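PDB 3OYZ: malate Synthase from Haloferax volcanii, which catalyses the magnesium-dependent Claisen condensation of acetyl-CoA with glyoxylate, followed by hydrolysis, to give malate and CoA in the glyoxylate cycle. Local coordinates for residues Pro122-Ile127 with Gly160-Ala165; Val155-Gly160 with Leu186-Val191. One frame throughout, in Å; residues are numbered along the deposited sequence.

Contact 1: Pro122-Ile127 with Gly160-Ala165; sequences PEVGGI and GEAELA
Gly125 and Ala162 bring the backbones of 122-127 and helix 160-165 to 4.6 Å between their CA atoms, so close that main chain meets main chain. Gly125 O accepts a CA-H...O contact from Ala162 CA at 3.2 Å, and its conventional bond comes from Trp130 NE1. The side chains that meet here are small. The Ala162 methyl CB has Val124 O 3.6 Å away and Gly125 O as a second neighbour, while Val124 CG2 touches it at 4.0 Å. One turn on, Ala165 CB rests against the backbone where helix 127-143 starts, 3.6 Å from Ile127 N, with Ile127 CB a little farther off. Glu161 lays its CB beside Gly126 N and runs out extended from CG to CD (chi2 -177°). Its carboxylate does not bond the loop directly; a water bridges the gap, accepting from Gly126 N at 3.0 Å and donating to Glu161 OE2 at 2.7 Å. The same OE2 forms a salt bridge with Arg170 of the second subunit, so this corner of the contact lies at the trimer interface. The loop leads from strand 118-121 into helix 127-143, whose Trp130 packs on both Val124 and Ala165; on the strand side, Val124 touches Val155 and Ala162 touches Ile157 of strand 152-157, and Ile127 reaches Leu169 of helix 169-174.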
ATOM      1  N   PRO A 122      21.027 -11.418   0.480  1.00 30.46           N
ATOM      2  CA  PRO A 122      19.692 -11.859   0.258  1.00 29.60           C
ATOM      3  C   PRO A 122      19.043 -12.257   1.599  1.00 29.62           C
ATOM      4  O   PRO A 122      19.693 -12.443   2.603  1.00 31.49           O
ATOM      5  CB  PRO A 122      19.910 -13.120  -0.578  1.00 30.16           C
ATOM      6  CG  PRO A 122      21.121 -13.749   0.138  1.00 29.98           C
ATOM      7  CD  PRO A 122      22.006 -12.512   0.245  1.00 29.84           C
ATOM      8  N   GLU A 123      17.742 -12.420   1.578  1.00 29.99           N
ATOM      9  CA  GLU A 123      16.934 -13.040   2.631  1.00 29.82           C
ATOM     10  C   GLU A 123      17.020 -12.329   4.022  1.00 29.00           C
ATOM     11  O   GLU A 123      16.914 -13.033   5.027  1.00 30.62           O
ATOM     12  CB  GLU A 123      17.305 -14.537   2.754  1.00 29.61           C
ATOM     13  CG  GLU A 123      16.973 -15.388   1.536  1.00 32.27           C
ATOM     14  CD  GLU A 123      15.501 -15.692   1.459  1.00 41.32           C
ATOM     15  OE1 GLU A 123      15.142 -16.461   0.574  1.00 39.38           O
ATOM     16  OE2 GLU A 123      14.647 -15.129   2.187  1.00 41.23           O
ATOM     17  N   VAL A 124      17.292 -11.026   4.070  1.00 28.58           N
ATOM     18  CA  VAL A 124      17.441 -10.311   5.337  1.00 30.77           C
ATOM     19  C   VAL A 124      16.026 -10.330   6.020  1.00 28.03           C
ATOM     20  O   VAL A 124      15.003 -10.584   5.358  1.00 28.39           O
ATOM     21  CB  VAL A 124      18.039  -8.914   5.121  1.00 29.85           C
ATOM     22  CG1 VAL A 124      19.537  -8.971   4.570  1.00 32.82           C
ATOM     23  CG2 VAL A 124      17.132  -8.054   4.226  1.00 29.47           C
ATOM     24  N   GLY A 125      15.984 -10.139   7.328  1.00 30.34           N
ATOM     25  CA  GLY A 125      14.722 -10.144   8.089  1.00 31.45           C
ATOM     26  C   GLY A 125      14.507  -8.751   8.653  1.00 31.11           C
ATOM     27  O   GLY A 125      14.608  -7.787   7.882  1.00 28.49           O
ATOM     28  N   GLY A 126      14.264  -8.642   9.971  1.00 30.58           N
ATOM     29  CA  GLY A 126      14.108  -7.317  10.624  1.00 29.26           C
ATOM     30  C   GLY A 126      15.421  -6.583  10.749  1.00 31.14           C
ATOM     31  O   GLY A 126      16.504  -7.139  10.425  1.00 29.16           O
ATOM     32  N   ILE A 127      15.362  -5.338  11.223  1.00 29.17           N
ATOM     33  CA  ILE A 127      16.575  -4.527  11.211  1.00 27.47           C
ATOM     34  C   ILE A 127      17.708  -5.139  12.048  1.00 29.15           C
ATOM     35  O   ILE A 127      18.892  -4.964  11.727  1.00 28.66           O
ATOM     36  CB  ILE A 127      16.197  -3.083  11.644  1.00 29.82           C
ATOM     37  CG1 ILE A 127      17.381  -2.153  11.300  1.00 32.21           C
ATOM     38  CG2 ILE A 127      15.885  -3.047  13.191  1.00 27.10           C
ATOM     39  CD1 ILE A 127      17.339  -1.911   9.740  1.00 33.89           C
ATOM     40  N   GLY A 160       8.251 -10.386   4.376  1.00 28.21           N
ATOM     41  CA  GLY A 160       7.407  -9.477   5.126  1.00 30.83           C
ATOM     42  C   GLY A 160       8.206  -8.724   6.186  1.00 29.02           C
ATOM     43  O   GLY A 160       8.047  -7.506   6.322  1.00 28.70           O
ATOM     44  N   GLU A 161       9.114  -9.380   6.907  1.00 28.42           N
ATOM     45  CA  GLU A 161       9.849  -8.738   8.003  1.00 30.33           C
ATOM     46  C   GLU A 161      10.764  -7.671   7.384  1.00 29.04           C
ATOM     47  O   GLU A 161      10.987  -6.646   8.024  1.00 26.97           O
ATOM     48  CB  GLU A 161      10.768  -9.712   8.808  1.00 30.53           C
ATOM     49  CG  GLU A 161      10.154 -10.758   9.668  1.00 39.82           C
ATOM     50  CD  GLU A 161      11.233 -11.576  10.452  1.00 48.42           C
ATOM     51  OE1 GLU A 161      11.555 -12.665   9.923  1.00 44.72           O
ATOM     52  OE2 GLU A 161      11.782 -11.133  11.511  1.00 48.37           O
ATOM     53  N   ALA A 162      11.397  -7.918   6.214  1.00 27.22           N
ATOM     54  CA  ALA A 162      12.382  -6.969   5.755  1.00 26.08           C
ATOM     55  C   ALA A 162      11.584  -5.789   5.218  1.00 24.15           C
ATOM     56  O   ALA A 162      12.132  -4.691   5.175  1.00 28.52           O
ATOM     57  CB  ALA A 162      13.153  -7.582   4.547  1.00 24.06           C
ATOM     58  N   GLU A 163      10.432  -6.045   4.615  1.00 25.44           N
ATOM     59  CA  GLU A 163       9.602  -4.937   4.105  1.00 28.91           C
ATOM     60  C   GLU A 163       9.252  -3.973   5.224  1.00 28.29           C
ATOM     61  O   GLU A 163       9.377  -2.742   5.075  1.00 29.41           O
ATOM     62  CB  GLU A 163       8.287  -5.437   3.473  1.00 29.68           C
ATOM     63  CG  GLU A 163       7.349  -4.327   2.959  1.00 29.15           C
ATOM     64  CD  GLU A 163       6.069  -4.952   2.406  1.00 33.34           C
ATOM     65  OE1 GLU A 163       6.011  -6.194   2.441  1.00 33.65           O
ATOM     66  OE2 GLU A 163       5.093  -4.299   1.965  1.00 33.11           O
ATOM     67  N   LEU A 164       8.809  -4.520   6.353  1.00 28.14           N
ATOM     68  CA  LEU A 164       8.563  -3.653   7.550  1.00 27.33           C
ATOM     69  C   LEU A 164       9.835  -2.983   8.090  1.00 30.11           C
ATOM     70  O   LEU A 164       9.781  -1.810   8.536  1.00 28.89           O
ATOM     71  CB  LEU A 164       7.941  -4.500   8.681  1.00 27.67           C
ATOM     72  CG  LEU A 164       6.502  -4.957   8.369  1.00 26.52           C
ATOM     73  CD1 LEU A 164       5.974  -6.012   9.342  1.00 28.90           C
ATOM     74  CD2 LEU A 164       5.546  -3.767   8.281  1.00 26.73           C
ATOM     75  N   ALA A 165      10.980  -3.686   7.984  1.00 26.95           N
ATOM     76  CA  ALA A 165      12.220  -3.106   8.535  1.00 27.75           C
ATOM     77  C   ALA A 165      12.610  -1.834   7.778  1.00 29.49           C
ATOM     78  O   ALA A 165      13.341  -0.981   8.302  1.00 31.25           O
ATOM     79  CB  ALA A 165      13.440  -4.080   8.493  1.00 27.87           C
TER
HETATM   80  O   HOH W   1      14.484 -11.329  11.352  1.00 34.59           O

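Contact 2: Val155-Gly160 with Leu186-Val191; sequences VIIESG and LVDGEV. With MG (magnesium ion), chain D; PYR (pyruvic acid), chain C.
Glu158 and Gly189 meet beside the metal site: Glu158 OE2 binds the magnesium ion at 2.1 Å, while Glu158 CB lies 3.4 Å from Gly189 O. Two residues past Gly189, Val191 N donates to pyruvate OXT at 2.8 Å; the same ion holds the pyruvate through O and O3. Two waters and Asp192 complete the metal's shell. The other carboxylate oxygen, Glu158 OE1, has a metal-bound water within hydrogen-bonding distance, and its partner outside the two segments, Glu123, would fix the rotation of the carboxylate. From the metal the strands run back in parallel register, joined by three backbone bonds, Val187 N to Val155 O, Ile157 N to Val187 O and Gly189 N to Ile157 O, all 2.8 to 2.9 Å. In the last the donor stands above the carbonyl plane, 42° out of it. Ile156 spans its neighbours with two branches: CD1 sits 3.8 Å from Val187 CB, while CG2, anti to the backbone N, rests against Gly189 CA. An alanine here loses both branches and would probably leave a gap beside Val187 CB and Gly189 CA. On the opposite face Val155 CG2 meets Leu186 CD2 at 3.7 Å, side by side, and Ile157 CB lies against Asp188 OD1, whose hydrogen-bond partner is Thr216. Adjacent parallel strands with metal and substrate ligands placed just beyond their C-terminal ends are characteristic of the TIM barrel, here that of the HpcH/HpaI aldolase family.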
ATOM      1  N   VAL A 155      20.605  -4.873  -0.069  1.00 29.74           N
ATOM      2  CA  VAL A 155      19.907  -6.020   0.478  1.00 28.24           C
ATOM      3  C   VAL A 155      18.795  -6.376  -0.469  1.00 28.50           C
ATOM      4  O   VAL A 155      18.187  -5.523  -1.117  1.00 31.11           O
ATOM      5  CB  VAL A 155      19.301  -5.797   1.902  1.00 28.14           C
ATOM      6  CG1 VAL A 155      20.414  -5.393   2.853  1.00 28.33           C
ATOM      7  CG2 VAL A 155      18.312  -4.585   1.840  1.00 30.21           C
ATOM      8  N   ILE A 156      18.419  -7.652  -0.496  1.00 29.24           N
ATOM      9  CA  ILE A 156      17.242  -8.053  -1.221  1.00 28.51           C
ATOM     10  C   ILE A 156      16.027  -8.099  -0.239  1.00 29.91           C
ATOM     11  O   ILE A 156      16.143  -8.741   0.797  1.00 29.04           O
ATOM     12  CB  ILE A 156      17.382  -9.513  -1.705  1.00 29.47           C
ATOM     13  CG1 ILE A 156      18.593  -9.706  -2.657  1.00 27.79           C
ATOM     14  CG2 ILE A 156      16.129  -9.820  -2.585  1.00 28.15           C
ATOM     15  CD1 ILE A 156      18.781  -8.690  -3.708  1.00 31.88           C
ATOM     16  N   ILE A 157      14.932  -7.390  -0.520  1.00 29.69           N
ATOM     17  CA  ILE A 157      13.705  -7.308   0.326  1.00 27.85           C
ATOM     18  C   ILE A 157      12.859  -8.436  -0.190  1.00 28.19           C
ATOM     19  O   ILE A 157      12.262  -8.330  -1.276  1.00 31.02           O
ATOM     20  CB  ILE A 157      12.925  -5.948   0.094  1.00 26.49           C
ATOM     21  CG1 ILE A 157      13.896  -4.738   0.347  1.00 28.11           C
ATOM     22  CG2 ILE A 157      11.697  -5.911   1.069  1.00 29.85           C
ATOM     23  CD1 ILE A 157      14.633  -4.727   1.739  1.00 27.66           C
ATOM     24  N   GLU A 158      12.854  -9.558   0.526  1.00 28.54           N
ATOM     25  CA  GLU A 158      12.104 -10.689   0.009  1.00 30.13           C
ATOM     26  C   GLU A 158      11.452 -11.439   1.140  1.00 31.26           C
ATOM     27  O   GLU A 158      11.237 -12.664   1.065  1.00 30.94           O
ATOM     28  CB  GLU A 158      13.002 -11.639  -0.821  1.00 32.57           C
ATOM     29  CG  GLU A 158      14.195 -12.199  -0.110  1.00 32.45           C
ATOM     30  CD  GLU A 158      15.179 -12.766  -1.192  1.00 36.77           C
ATOM     31  OE1 GLU A 158      16.374 -12.811  -0.927  1.00 31.96           O
ATOM     32  OE2 GLU A 158      14.775 -13.013  -2.334  1.00 34.80           O
ATOM     33  N   SER A 159      11.108 -10.673   2.189  1.00 30.07           N
ATOM     34  CA  SER A 159      10.234 -11.172   3.240  1.00 29.96           C
ATOM     35  C   SER A 159       9.374 -10.009   3.783  1.00 28.63           C
ATOM     36  O   SER A 159       9.781  -8.834   3.699  1.00 28.45           O
ATOM     37  CB  SER A 159      11.083 -11.695   4.387  1.00 28.07           C
ATOM     38  OG  SER A 159      11.845 -10.778   5.168  1.00 30.11           O
ATOM     39  N   GLY A 160       8.251 -10.386   4.376  1.00 28.21           N
ATOM     40  CA  GLY A 160       7.407  -9.477   5.126  1.00 30.83           C
ATOM     41  C   GLY A 160       8.206  -8.724   6.186  1.00 29.02           C
ATOM     42  O   GLY A 160       8.047  -7.506   6.322  1.00 28.70           O
ATOM     43  N   LEU A 186      18.224  -1.105  -2.250  1.00 26.59           N
ATOM     44  CA  LEU A 186      17.174  -1.918  -1.641  1.00 28.98           C
ATOM     45  C   LEU A 186      16.495  -2.541  -2.832  1.00 28.47           C
ATOM     46  O   LEU A 186      15.883  -1.831  -3.658  1.00 29.31           O
ATOM     47  CB  LEU A 186      16.147  -1.025  -0.910  1.00 26.83           C
ATOM     48  CG  LEU A 186      16.803  -0.109   0.143  1.00 25.90           C
ATOM     49  CD1 LEU A 186      15.632   0.792   0.770  1.00 28.97           C
ATOM     50  CD2 LEU A 186      17.620  -0.994   1.147  1.00 31.95           C
ATOM     51  N   VAL A 187      16.553  -3.870  -2.904  1.00 28.48           N
ATOM     52  CA  VAL A 187      16.155  -4.490  -4.169  1.00 28.62           C
ATOM     53  C   VAL A 187      15.044  -5.462  -3.904  1.00 29.50           C
ATOM     54  O   VAL A 187      15.228  -6.313  -3.085  1.00 30.09           O
ATOM     55  CB  VAL A 187      17.338  -5.315  -4.801  1.00 30.30           C
ATOM     56  CG1 VAL A 187      16.965  -5.884  -6.156  1.00 27.80           C
ATOM     57  CG2 VAL A 187      18.588  -4.463  -4.913  1.00 25.52           C
ATOM     58  N   ASP A 188      13.884  -5.378  -4.556  1.00 29.78           N
ATOM     59  CA  ASP A 188      12.850  -6.374  -4.307  1.00 30.66           C
ATOM     60  C   ASP A 188      13.203  -7.751  -4.862  1.00 34.34           C
ATOM     61  O   ASP A 188      13.753  -7.833  -5.970  1.00 33.52           O
ATOM     62  CB  ASP A 188      11.531  -5.928  -4.912  1.00 28.03           C
ATOM     63  CG  ASP A 188      10.933  -4.783  -4.112  1.00 34.78           C
ATOM     64  OD1 ASP A 188      11.271  -4.762  -2.914  1.00 30.22           O
ATOM     65  OD2 ASP A 188      10.243  -3.924  -4.645  1.00 29.84           O
ATOM     66  N   GLY A 189      12.822  -8.786  -4.118  1.00 32.62           N
ATOM     67  CA  GLY A 189      12.960 -10.140  -4.591  1.00 33.62           C
ATOM     68  C   GLY A 189      11.599 -10.785  -4.656  1.00 31.59           C
ATOM     69  O   GLY A 189      11.254 -11.544  -3.782  1.00 33.78           O
ATOM     70  N   GLU A 190      10.862 -10.546  -5.728  1.00 31.97           N
ATOM     71  CA  GLU A 190       9.466 -10.971  -5.795  1.00 33.50           C
ATOM     72  C   GLU A 190       9.259 -12.474  -5.669  1.00 32.80           C
ATOM     73  O   GLU A 190       8.191 -12.888  -5.212  1.00 32.13           O
ATOM     74  CB  GLU A 190       8.741 -10.439  -7.023  1.00 34.68           C
ATOM     75  CG  GLU A 190       8.115  -9.050  -6.880  1.00 36.22           C
ATOM     76  CD  GLU A 190       9.048  -7.908  -7.260  1.00 42.40           C
ATOM     77  OE1 GLU A 190      10.259  -8.195  -7.297  1.00 33.15           O
ATOM     78  OE2 GLU A 190       8.605  -6.747  -7.455  1.00 39.76           O
ATOM     79  N   VAL A 191      10.271 -13.268  -6.005  1.00 33.73           N
ATOM     80  CA  VAL A 191      10.061 -14.717  -6.080  1.00 34.25           C
ATOM     81  C   VAL A 191      10.065 -15.289  -4.657  1.00 34.43           C
ATOM     82  O   VAL A 191       9.087 -15.907  -4.239  1.00 33.35           O
ATOM     83  CB  VAL A 191      11.079 -15.448  -6.979  1.00 34.95           C
ATOM     84  CG1 VAL A 191      10.572 -16.874  -7.127  1.00 36.70           C
ATOM     85  CG2 VAL A 191      11.099 -14.793  -8.344  1.00 33.37           C
TER
HETATM   86 MG    MG D 500      15.383 -14.663  -3.555  1.00 32.11          MG
HETATM   87  C   PYR C 435      13.989 -13.471  -5.607  1.00 38.18           C
HETATM   88  O   PYR C 435      13.827 -14.214  -4.580  1.00 39.37           O
HETATM   89  OXT PYR C 435      13.011 -12.934  -6.245  1.00 34.51           O
HETATM   90  CA  PYR C 435      15.303 -13.139  -5.937  1.00 48.55           C
HETATM   91  O3  PYR C 435      16.292 -13.578  -5.209  1.00 46.92           O
HETATM   92  CB  PYR C 435      15.577 -12.217  -7.066  1.00 49.87           C
HETATM   93  O   HOH W   2      17.198 -14.626  -2.725  1.00 42.29           O
HETATM   94  O   HOH W   3      16.472 -16.231  -4.957  1.00 45.25           O

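The two contacts follow one another outward from the same strand end, their centres 8 Å apart. They share Gly160, the first residue of helix 160-165, with Glu158 and Ser159 between it and the end of strand 152-157. Two probable hydrogen bonds join them: Glu123 N to Glu158 OE1, 2.9 Å, and Val124 O to Ser159 OG, 3.2 Å. The first makes the loop of contact 1 a second shell for the magnesium ligand; the second links it to the N-cap of the helix. Val124 CG2 also packs 3.6 Å from Ile156 O. Contact 2 holds metal and pyruvate directly, whereas the side chain of Val124 in contact 1 stays about 10 Å from the magnesium ion.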